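Side-chain contacts in protein-tyrosine-phosphatase (Shewanella sp., PDB 2Z72), which hydrolyses phosphate esters of tyrosine in proteins as a cold-active, zinc-containing phosphatase of the calcineurin-like phosphoesterase family: residues A[12-17]-A[22-27]; A[121-126]-A[164-169]; A[152-157]-A[179-184]. All coordinates share one frame; numbering follows the deposited sequence. Where two conformers were deposited one is given.

Interaction 1: A[12-17]-A[22-27]; sequences YVITPI and TAYWIC
A beta hairpin forms two strands of a three-stranded antiparallel sheet, 8-14 at its edge and 22-27 in the middle, and brings Tyr12 opposite Tyr24, Val13 opposite Ala23 and Ile14 opposite Thr22. The two outer pairs are hydrogen-bonded and the middle one is not, as alternation in an antiparallel ladder requires. Tyr12 N gives a nearly straight bond to Tyr24 O at 2.9 Å, and Tyr24 N answers to Tyr12 O at 2.8 Å. Ile14 N reaches Thr22 O and Thr22 N returns to Ile14 O, so four bonds lock this end of the hairpin. Between them the strands close in: Val13 CA lies 3.2 Å from Thr22 O in a CA-H...O contact. Val13 CG2 meets Ala23 CB at 4.1 Å on one face of the sheet. Tyr12, Ile14, Thr22 and Tyr24 occupy the other, where Tyr12 continues toward helix 166-172 and bonds through its hydroxyl to Asp9. Ile14 has CG1 beside its backbone N (chi1 -57°) and opposite the carbonyl carbon, which carries that methylene to the ring edge of Tyr24, near the ring plane; Ile14 CG1 and Tyr24 CE1 are 3.5 Å apart.

Interaction 2: A[121-126]-A[164-169]; sequences QVNEVL and QRYDIA
The ring of Tyr166, in the segment that leads into helix 166-172, has the CG methylene of Arg165 over the centre of one face, 3.7 Å above the plane, and a water in plane at its edge. The same water and Tyr166 OH lie in plane at the edge of the Arg165 guanidinium. Val122 CG2 and the Asn123 amide approach the ring obliquely, the amide plane turned 82° from that of the ring. The phenol accepts a bond from a first-turn N-H of helix 122-138, just after the N-cap Gln121: Val122 N donates to Tyr166 OH at 3.0 Å. Tyr166 CG sits beside its backbone N (chi1 -64°), and the ring extends from there toward Val122, whose CB lies 3.6 Å from Tyr166 OH. The edge water, 2.7 Å from Tyr166 OH, accepts from Asn123 N and can donate to Glu124 OE1, so phenol and water together engage two successive N-H groups. A phenylalanine in place of Tyr166 would probably leave Val122 N and this water without their shared oxygen partner. Asn123 is held from outside, by Tyr181 and Asp9. Arg165 NH2 makes a salt bridge with Glu7, while a second water links Arg165 to Glu124: it can donate to Glu124 OE2 at 2.6 Å and accepts from Arg165 NH1 at 2.9 Å.

Interaction 3: A[152-157]-A[179-184]; sequences QMVLGG and KLYSAD. Unlike the reference sequence in segment 179-184: Ser182 (reference Gly).
Tyr181 leans its CB and ring atom CD2 against the last turn of helix 149-156. The contact joins that helix to the loop between helices 166-172 and 186-192, within the calcineurin-like phosphoesterase domain. Starting at the root of the side chain, Tyr181 CB meets the methyl CD1 of Leu155 at 4.0 Å. The two side chains cross at about a right angle, and Leu155 also brings its CG to 4.0 Å from Tyr181 O, so both the root of the tyrosine and its carbonyl lie against this leucine. That carbonyl is not left to the hydrocarbon alone: Arg192 of helix 186-192 donates to it. Further out, the ring passes beside Val154, where Tyr181 CD2 comes 4.2 Å from Val154 CG1. The methyl approaches the ring obliquely. Val154 holds CG1 anti to its backbone N (chi1 166°), the branch that faces the tyrosine. Phe116 and Tyr177 each pack edge-to-face with Tyr181. At the tip, the hydroxyl bonds to Asn123 OD1 on helix 122-138, which gives the polar end of this buried side chain a partner. Just beyond the contact the helix closes in a Schellman motif: Gly157 takes a positive phi of 96°, and its N bonds to Val154 O at 3.2 Å. Side chain to side chain the contact is apolar and rests on fit at ordinary van der Waals distance, while direction comes from polar bonds made to other partners; this is consistent with a Tyr181 held by hydrocarbon at CB and CD2 and by a hydrogen bond at its hydroxyl.

How the interactions relate
The three contacts form a triangle on one side of the chain's centre, each centre about 14 Å from the other two. Interaction 1, in the N-terminal hairpin, closes before the others open; interactions 2 and 3 alternate along the chain within the calcineurin-like range, and helices 149-156 and 166-172 are consecutive. Asn123 of interaction 2 is shared by all three: besides its tie to interaction 3, its ND2 is 2.9 Å from Tyr12 OH of interaction 1. Tyr12 also packs on Tyr166 and Leu180, and Thr15 joins Asp184 through their backbones. The hairpin is thereby fastened to helices 122-138 and 166-172 and the loop 179-184 of the zinc-binding phosphoesterase part.

Interaction 1: A[12-17]-A[22-27]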
loop_
_atom_site.group_PDB
_atom_site.type_symbol
_atom_site.label_atom_id
_atom_site.label_comp_id
_atom_site.label_asym_id
_atom_site.label_seq_id
_atom_site.Cartn_x
_atom_site.Cartn_y
_atom_site.Cartn_z
ATOM N N TYR A 12 0.286 8.178 16.857
ATOM C CA TYR A 12 1.552 8.441 16.198
ATOM C C TYR A 12 2.634 7.948 17.173
ATOM O O TYR A 12 2.769 8.483 18.261
ATOM C CB TYR A 12 1.701 9.928 15.932
ATOM C CG TYR A 12 0.646 10.472 14.991
ATOM C CD1 TYR A 12 -0.575 10.964 15.445
ATOM C CD2 TYR A 12 0.837 10.459 13.608
ATOM C CE1 TYR A 12 -1.525 11.466 14.570
ATOM C CE2 TYR A 12 -0.100 10.937 12.767
ATOM C CZ TYR A 12 -1.293 11.421 13.226
ATOM O OH TYR A 12 -2.205 11.894 12.300
ATOM N N VAL A 13 3.362 6.887 16.788
ATOM C CA VAL A 13 4.278 6.216 17.679
ATOM C C VAL A 13 5.715 6.508 17.290
ATOM O O VAL A 13 6.098 6.386 16.143
ATOM C CB VAL A 13 4.011 4.682 17.690
ATOM C CG1 VAL A 13 5.069 3.966 18.498
ATOM C CG2 VAL A 13 2.626 4.353 18.192
ATOM N N ILE A 14 6.480 6.944 18.298
ATOM C CA ILE A 14 7.933 7.167 18.158
ATOM C C ILE A 14 8.624 5.939 18.676
ATOM O O ILE A 14 8.316 5.493 19.787
ATOM C CB ILE A 14 8.307 8.370 19.087
ATOM C CG1 ILE A 14 7.490 9.595 18.726
ATOM C CG2 ILE A 14 9.791 8.535 19.140
ATOM C CD1 ILE A 14 7.504 10.002 17.304
ATOM N N THR A 15 9.550 5.370 17.926
ATOM C CA THR A 15 10.295 4.186 18.312
ATOM C C THR A 15 11.781 4.436 18.218
ATOM O O THR A 15 12.320 4.506 17.130
ATOM C CB THR A 15 9.903 2.979 17.435
ATOM O OG1 THR A 15 8.529 2.680 17.735
ATOM C CG2 THR A 15 10.725 1.765 17.808
ATOM N N PRO A 16 12.409 4.670 19.344
ATOM C CA PRO A 16 13.858 5.010 19.321
ATOM C C PRO A 16 14.702 3.818 19.126
ATOM O O PRO A 16 14.193 2.699 19.159
ATOM C CB PRO A 16 14.010 5.598 20.733
ATOM C CG PRO A 16 13.081 4.846 21.582
ATOM C CD PRO A 16 11.856 4.680 20.687
ATOM N N ILE A 17 15.982 3.937 18.922
ATOM C CA ILE A 17 16.720 2.704 18.613
ATOM C C ILE A 17 16.843 1.797 19.806
ATOM O O ILE A 17 17.050 0.592 19.667
ATOM C CB ILE A 17 18.101 3.008 18.044
ATOM C CG1 ILE A 17 18.802 1.754 17.515
ATOM C CG2 ILE A 17 18.940 3.688 19.103
ATOM C CD1 ILE A 17 17.958 0.895 16.575
ATOM N N THR A 22 6.874 5.664 22.454
ATOM C CA THR A 22 5.956 6.638 22.957
ATOM C C THR A 22 4.841 6.843 21.945
ATOM O O THR A 22 5.136 6.858 20.736
ATOM C CB THR A 22 6.684 7.969 23.171
ATOM O OG1 THR A 22 7.768 7.809 24.102
ATOM C CG2 THR A 22 5.729 9.061 23.715
ATOM N N ALA A 23 3.628 6.955 22.390
ATOM C CA ALA A 23 2.487 7.153 21.530
ATOM C C ALA A 23 1.836 8.519 21.790
ATOM O O ALA A 23 1.561 8.877 22.954
ATOM C CB ALA A 23 1.467 6.044 21.728
ATOM N N TYR A 24 1.548 9.223 20.703
ATOM C CA TYR A 24 0.836 10.470 20.688
ATOM C C TYR A 24 -0.586 10.219 20.166
ATOM O O TYR A 24 -0.737 9.645 19.080
ATOM C CB TYR A 24 1.526 11.498 19.825
ATOM C CG TYR A 24 2.876 11.926 20.310
ATOM C CD1 TYR A 24 4.055 11.444 19.772
ATOM C CD2 TYR A 24 3.049 12.791 21.319
ATOM C CE1 TYR A 24 5.277 11.861 20.239
ATOM C CE2 TYR A 24 4.284 13.192 21.803
ATOM C CZ TYR A 24 5.393 12.730 21.269
ATOM O OH TYR A 24 6.607 13.108 21.728
ATOM N N TRP A 25 -1.585 10.683 20.891
ATOM C CA TRP A 25 -2.986 10.469 20.595
ATOM C C TRP A 25 -3.672 11.804 20.541
ATOM O O TRP A 25 -3.478 12.654 21.444
ATOM C CB TRP A 25 -3.673 9.640 21.664
ATOM C CG TRP A 25 -2.980 8.378 22.044
ATOM C CD1 TRP A 25 -1.936 8.258 22.922
ATOM C CD2 TRP A 25 -3.227 7.047 21.611
ATOM N NE1 TRP A 25 -1.535 6.985 23.043
ATOM C CE2 TRP A 25 -2.305 6.179 22.258
ATOM C CE3 TRP A 25 -4.157 6.475 20.733
ATOM C CZ2 TRP A 25 -2.304 4.797 22.032
ATOM C CZ3 TRP A 25 -4.146 5.100 20.525
ATOM C CH2 TRP A 25 -3.212 4.255 21.178
ATOM N N ILE A 26 -4.486 12.028 19.506
ATOM C CA ILE A 26 -5.401 13.164 19.487
ATOM C C ILE A 26 -6.753 12.682 19.980
ATOM O O ILE A 26 -7.371 11.834 19.354
ATOM C CB ILE A 26 -5.549 13.770 18.083
ATOM C CG1 ILE A 26 -4.224 14.082 17.466
ATOM C CG2 ILE A 26 -6.433 15.013 18.158
ATOM C CD1 ILE A 26 -3.254 14.866 18.343
ATOM N N CYS A 27 -7.152 13.177 21.156
ATOM C CA CYS A 27 -8.393 12.747 21.799
ATOM C C CYS A 27 -9.239 13.987 22.060
ATOM O O CYS A 27 -8.883 14.808 22.910
ATOM C CB CYS A 27 -8.069 12.012 23.097
ATOM S SG CYS A 27 -6.871 10.704 22.950
#

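Interaction 2: A[121-126]-A[164-169]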
loop_
_atom_site.group_PDB
_atom_site.type_symbol
_atom_site.label_atom_id
_atom_site.label_comp_id
_atom_site.label_asym_id
_atom_site.label_seq_id
_atom_site.Cartn_x
_atom_site.Cartn_y
_atom_site.Cartn_z
ATOM N N GLN A 121 -9.427 8.489 7.421
ATOM C CA GLN A 121 -9.131 7.372 8.304
ATOM C C GLN A 121 -7.783 6.780 7.975
ATOM O O GLN A 121 -7.560 5.552 8.003
ATOM C CB GLN A 121 -10.194 6.263 8.234
ATOM C CG GLN A 121 -11.640 6.718 8.439
ATOM C CD GLN A 121 -12.616 5.548 8.338
ATOM O OE1 GLN A 121 -12.863 5.059 7.246
ATOM N NE2 GLN A 121 -13.069 5.101 9.491
ATOM N N VAL A 122 -6.790 7.654 7.737
ATOM C CA VAL A 122 -5.448 7.173 7.343
ATOM C C VAL A 122 -4.821 6.328 8.392
ATOM O O VAL A 122 -4.262 5.253 8.103
ATOM C CB VAL A 122 -4.579 8.346 6.898
ATOM C CG1 VAL A 122 -3.147 7.897 6.647
ATOM C CG2 VAL A 122 -5.131 9.048 5.664
ATOM N N ASN A 123 -4.774 6.756 9.656
ATOM C CA ASN A 123 -4.131 5.968 10.670
ATOM C C ASN A 123 -4.850 4.679 10.962
ATOM O O ASN A 123 -4.188 3.677 11.322
ATOM C CB ASN A 123 -3.879 6.786 11.932
ATOM C CG ASN A 123 -2.792 7.810 11.701
ATOM O OD1 ASN A 123 -1.707 7.470 11.245
ATOM N ND2 ASN A 123 -3.068 9.094 12.005
ATOM N N GLU A 124 -6.155 4.631 10.857
ATOM C CA GLU A 124 -6.911 3.400 10.980
ATOM C C GLU A 124 -6.420 2.406 9.924
ATOM O O GLU A 124 -6.214 1.244 10.234
ATOM C CB GLU A 124 -8.404 3.642 10.849
ATOM C CG GLU A 124 -9.013 4.450 12.010
ATOM C CD GLU A 124 -8.711 5.908 12.077
ATOM O OE1 GLU A 124 -8.207 6.543 11.136
ATOM O OE2 GLU A 124 -8.986 6.467 13.199
ATOM N N VAL A 125 -6.289 2.842 8.684
ATOM C CA VAL A 125 -5.779 1.962 7.646
ATOM C C VAL A 125 -4.387 1.521 7.942
ATOM O O VAL A 125 -4.048 0.312 7.822
ATOM C CB VAL A 125 -5.874 2.597 6.247
ATOM C CG1 VAL A 125 -5.326 1.598 5.223
ATOM C CG2 VAL A 125 -7.305 2.959 5.899
ATOM N N LEU A 126 -3.498 2.446 8.322
ATOM C CA LEU A 126 -2.110 2.078 8.552
ATOM C C LEU A 126 -1.968 1.047 9.638
ATOM O O LEU A 126 -1.283 0.018 9.480
ATOM C CB LEU A 126 -1.302 3.353 8.868
ATOM C CG LEU A 126 -1.045 4.313 7.699
ATOM C CD1 LEU A 126 -0.538 5.631 8.225
ATOM C CD2 LEU A 126 -0.025 3.763 6.704
ATOM N N GLN A 164 -7.556 17.848 5.510
ATOM C CA GLN A 164 -7.456 19.005 6.427
ATOM C C GLN A 164 -7.483 18.666 7.835
ATOM O O GLN A 164 -6.961 19.301 8.755
ATOM C CB GLN A 164 -8.678 19.882 6.100
ATOM C CG GLN A 164 -8.715 21.200 6.873
ATOM C CD GLN A 164 -9.926 21.983 6.445
ATOM O OE1 GLN A 164 -11.066 21.445 6.577
ATOM N NE2 GLN A 164 -9.797 23.193 5.978
ATOM N N ARG A 165 -8.087 17.621 8.283
ATOM C CA ARG A 165 -8.300 17.111 9.639
ATOM C C ARG A 165 -6.951 16.875 10.298
ATOM O O ARG A 165 -6.862 16.950 11.530
ATOM C CB ARG A 165 -9.156 15.867 9.863
ATOM C CG ARG A 165 -8.538 14.510 9.443
ATOM C CD ARG A 165 -9.569 13.385 9.466
ATOM N NE ARG A 165 -10.001 13.204 10.848
ATOM C CZ ARG A 165 -9.574 12.313 11.710
ATOM N NH1 ARG A 165 -8.742 11.341 11.392
ATOM N NH2 ARG A 165 -10.021 12.388 12.979
ATOM N N TYR A 166 -5.923 16.557 9.517
ATOM C CA TYR A 166 -4.617 16.222 10.077
ATOM C C TYR A 166 -3.869 17.462 10.515
ATOM O O TYR A 166 -2.805 17.362 11.126
ATOM C CB TYR A 166 -3.792 15.316 9.119
ATOM C CG TYR A 166 -4.558 13.983 8.997
ATOM C CD1 TYR A 166 -5.149 13.572 7.818
ATOM C CD2 TYR A 166 -4.708 13.158 10.131
ATOM C CE1 TYR A 166 -5.832 12.367 7.777
ATOM C CE2 TYR A 166 -5.428 11.979 10.077
ATOM C CZ TYR A 166 -6.001 11.574 8.892
ATOM O OH TYR A 166 -6.738 10.435 8.818
ATOM N N ASP A 167 -4.462 18.630 10.258
ATOM C CA ASP A 167 -3.840 19.847 10.841
ATOM C C ASP A 167 -3.925 19.852 12.380
ATOM O O ASP A 167 -3.143 20.529 13.024
ATOM C CB ASP A 167 -4.515 21.130 10.286
ATOM C CG ASP A 167 -4.308 21.446 8.862
ATOM O OD1 ASP A 167 -4.923 22.405 8.328
ATOM O OD2 ASP A 167 -3.490 20.762 8.204
ATOM N N ILE A 168 -4.894 19.156 12.948
ATOM C CA ILE A 168 -4.969 19.053 14.391
ATOM C C ILE A 168 -3.731 18.347 14.909
ATOM O O ILE A 168 -2.985 18.818 15.787
ATOM C CB ILE A 168 -6.288 18.385 14.869
ATOM C CG1 ILE A 168 -7.558 19.133 14.457
ATOM C CG2 ILE A 168 -6.241 18.186 16.390
ATOM C CD1 ILE A 168 -7.598 20.532 15.035
ATOM N N ALA A 169 -3.406 17.171 14.343
ATOM C CA ALA A 169 -2.242 16.414 14.786
ATOM C C ALA A 169 -0.974 17.210 14.559
ATOM O O ALA A 169 -0.103 17.230 15.446
ATOM C CB ALA A 169 -2.192 15.090 14.048
HETATM O O HOH W 1 -6.664 8.786 11.013
HETATM O O HOH W 2 -9.303 9.076 13.165
#

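Interaction 3: A[152-157]-A[179-184]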
loop_
_atom_site.group_PDB
_atom_site.type_symbol
_atom_site.label_atom_id
_atom_site.label_comp_id
_atom_site.label_asym_id
_atom_site.label_seq_id
_atom_site.Cartn_x
_atom_site.Cartn_y
_atom_site.Cartn_z
ATOM N N GLN A 152 5.235 8.072 -1.117
ATOM C CA GLN A 152 6.443 8.803 -1.414
ATOM C C GLN A 152 6.278 10.311 -1.170
ATOM O O GLN A 152 7.129 10.975 -0.567
ATOM C CB GLN A 152 6.894 8.567 -2.867
ATOM C CG GLN A 152 7.254 7.109 -3.137
ATOM C CD GLN A 152 7.475 6.805 -4.610
ATOM O OE1 GLN A 152 6.954 7.499 -5.481
ATOM N NE2 GLN A 152 8.265 5.768 -4.863
ATOM N N MET A 153 5.145 10.835 -1.597
ATOM C CA MET A 153 4.869 12.264 -1.410
ATOM C C MET A 153 4.846 12.625 0.072
ATOM O O MET A 153 5.542 13.524 0.523
ATOM C CB MET A 153 3.552 12.647 -2.073
ATOM C CG MET A 153 3.824 12.988 -3.543
ATOM S SD MET A 153 2.433 13.768 -4.361
ATOM C CE MET A 153 1.294 12.418 -4.569
ATOM N N VAL A 154 4.069 11.890 0.879
ATOM C CA VAL A 154 3.958 12.180 2.297
ATOM C C VAL A 154 5.308 12.100 2.947
ATOM O O VAL A 154 5.719 13.001 3.699
ATOM C CB VAL A 154 2.930 11.274 2.983
ATOM C CG1 VAL A 154 3.057 11.326 4.474
ATOM C CG2 VAL A 154 1.509 11.692 2.513
ATOM N N LEU A 155 6.033 11.004 2.746
ATOM C CA LEU A 155 7.280 10.819 3.453
ATOM C C LEU A 155 8.276 11.915 3.031
ATOM O O LEU A 155 9.090 12.330 3.869
ATOM C CB LEU A 155 7.851 9.414 3.257
ATOM C CG LEU A 155 7.378 8.388 4.280
ATOM C CD1 LEU A 155 5.923 8.255 4.492
ATOM C CD2 LEU A 155 8.087 7.066 3.872
ATOM N N GLY A 156 8.182 12.371 1.794
ATOM C CA GLY A 156 9.075 13.391 1.288
ATOM C C GLY A 156 8.661 14.825 1.526
ATOM O O GLY A 156 9.446 15.718 1.146
ATOM N N GLY A 157 7.487 15.067 2.079
ATOM C CA GLY A 157 7.087 16.442 2.315
ATOM C C GLY A 157 6.228 17.094 1.272
ATOM O O GLY A 157 6.082 18.343 1.333
ATOM N N LYS A 179 6.806 14.640 9.110
ATOM C CA LYS A 179 7.558 14.254 10.320
ATOM C C LYS A 179 6.724 13.448 11.277
ATOM O O LYS A 179 7.210 12.908 12.281
ATOM C CB LYS A 179 8.170 15.492 10.930
ATOM C CG LYS A 179 9.231 16.106 10.084
ATOM C CD LYS A 179 10.447 15.195 9.959
ATOM C CE LYS A 179 11.573 15.996 9.268
ATOM N NZ LYS A 179 12.568 15.049 8.691
ATOM N N LEU A 180 5.425 13.288 11.044
ATOM C CA LEU A 180 4.627 12.327 11.772
ATOM C C LEU A 180 4.831 10.921 11.258
ATOM O O LEU A 180 4.354 9.981 11.886
ATOM C CB LEU A 180 3.149 12.730 11.721
ATOM C CG LEU A 180 2.776 14.054 12.379
ATOM C CD1 LEU A 180 1.292 14.352 12.211
ATOM C CD2 LEU A 180 3.111 14.004 13.872
ATOM N N TYR A 181 5.554 10.785 10.173
ATOM C CA TYR A 181 5.841 9.482 9.520
ATOM C C TYR A 181 7.306 9.357 9.157
ATOM O O TYR A 181 7.673 8.634 8.225
ATOM C CB TYR A 181 4.953 9.287 8.250
ATOM C CG TYR A 181 3.479 9.326 8.651
ATOM C CD1 TYR A 181 2.897 8.210 9.245
ATOM C CD2 TYR A 181 2.690 10.438 8.521
ATOM C CE1 TYR A 181 1.572 8.216 9.660
ATOM C CE2 TYR A 181 1.397 10.479 8.919
ATOM C CZ TYR A 181 0.820 9.368 9.481
ATOM O OH TYR A 181 -0.498 9.398 9.866
ATOM N N SER A 182 8.161 10.070 9.885
ATOM C CA SER A 182 9.609 10.055 9.633
ATOM C C SER A 182 10.252 8.777 10.128
ATOM O O SER A 182 9.619 7.881 10.713
ATOM C CB SER A 182 10.193 11.313 10.284
ATOM O OG SER A 182 10.049 11.171 11.688
ATOM N N ALA A 183 11.571 8.687 9.912
ATOM C CA ALA A 183 12.306 7.493 10.316
ATOM C C ALA A 183 12.382 7.258 11.801
ATOM O O ALA A 183 12.806 6.179 12.253
ATOM C CB ALA A 183 13.709 7.567 9.739
ATOM N N ASP A 184 12.005 8.225 12.625
ATOM C CA ASP A 184 11.952 8.090 14.054
ATOM C C ASP A 184 10.641 7.445 14.529
ATOM O O ASP A 184 10.506 7.152 15.716
ATOM C CB ASP A 184 12.065 9.456 14.781
ATOM C CG ASP A 184 11.034 10.445 14.310
ATOM O OD1 ASP A 184 10.361 11.083 15.140
ATOM O OD2 ASP A 184 10.875 10.656 13.083
#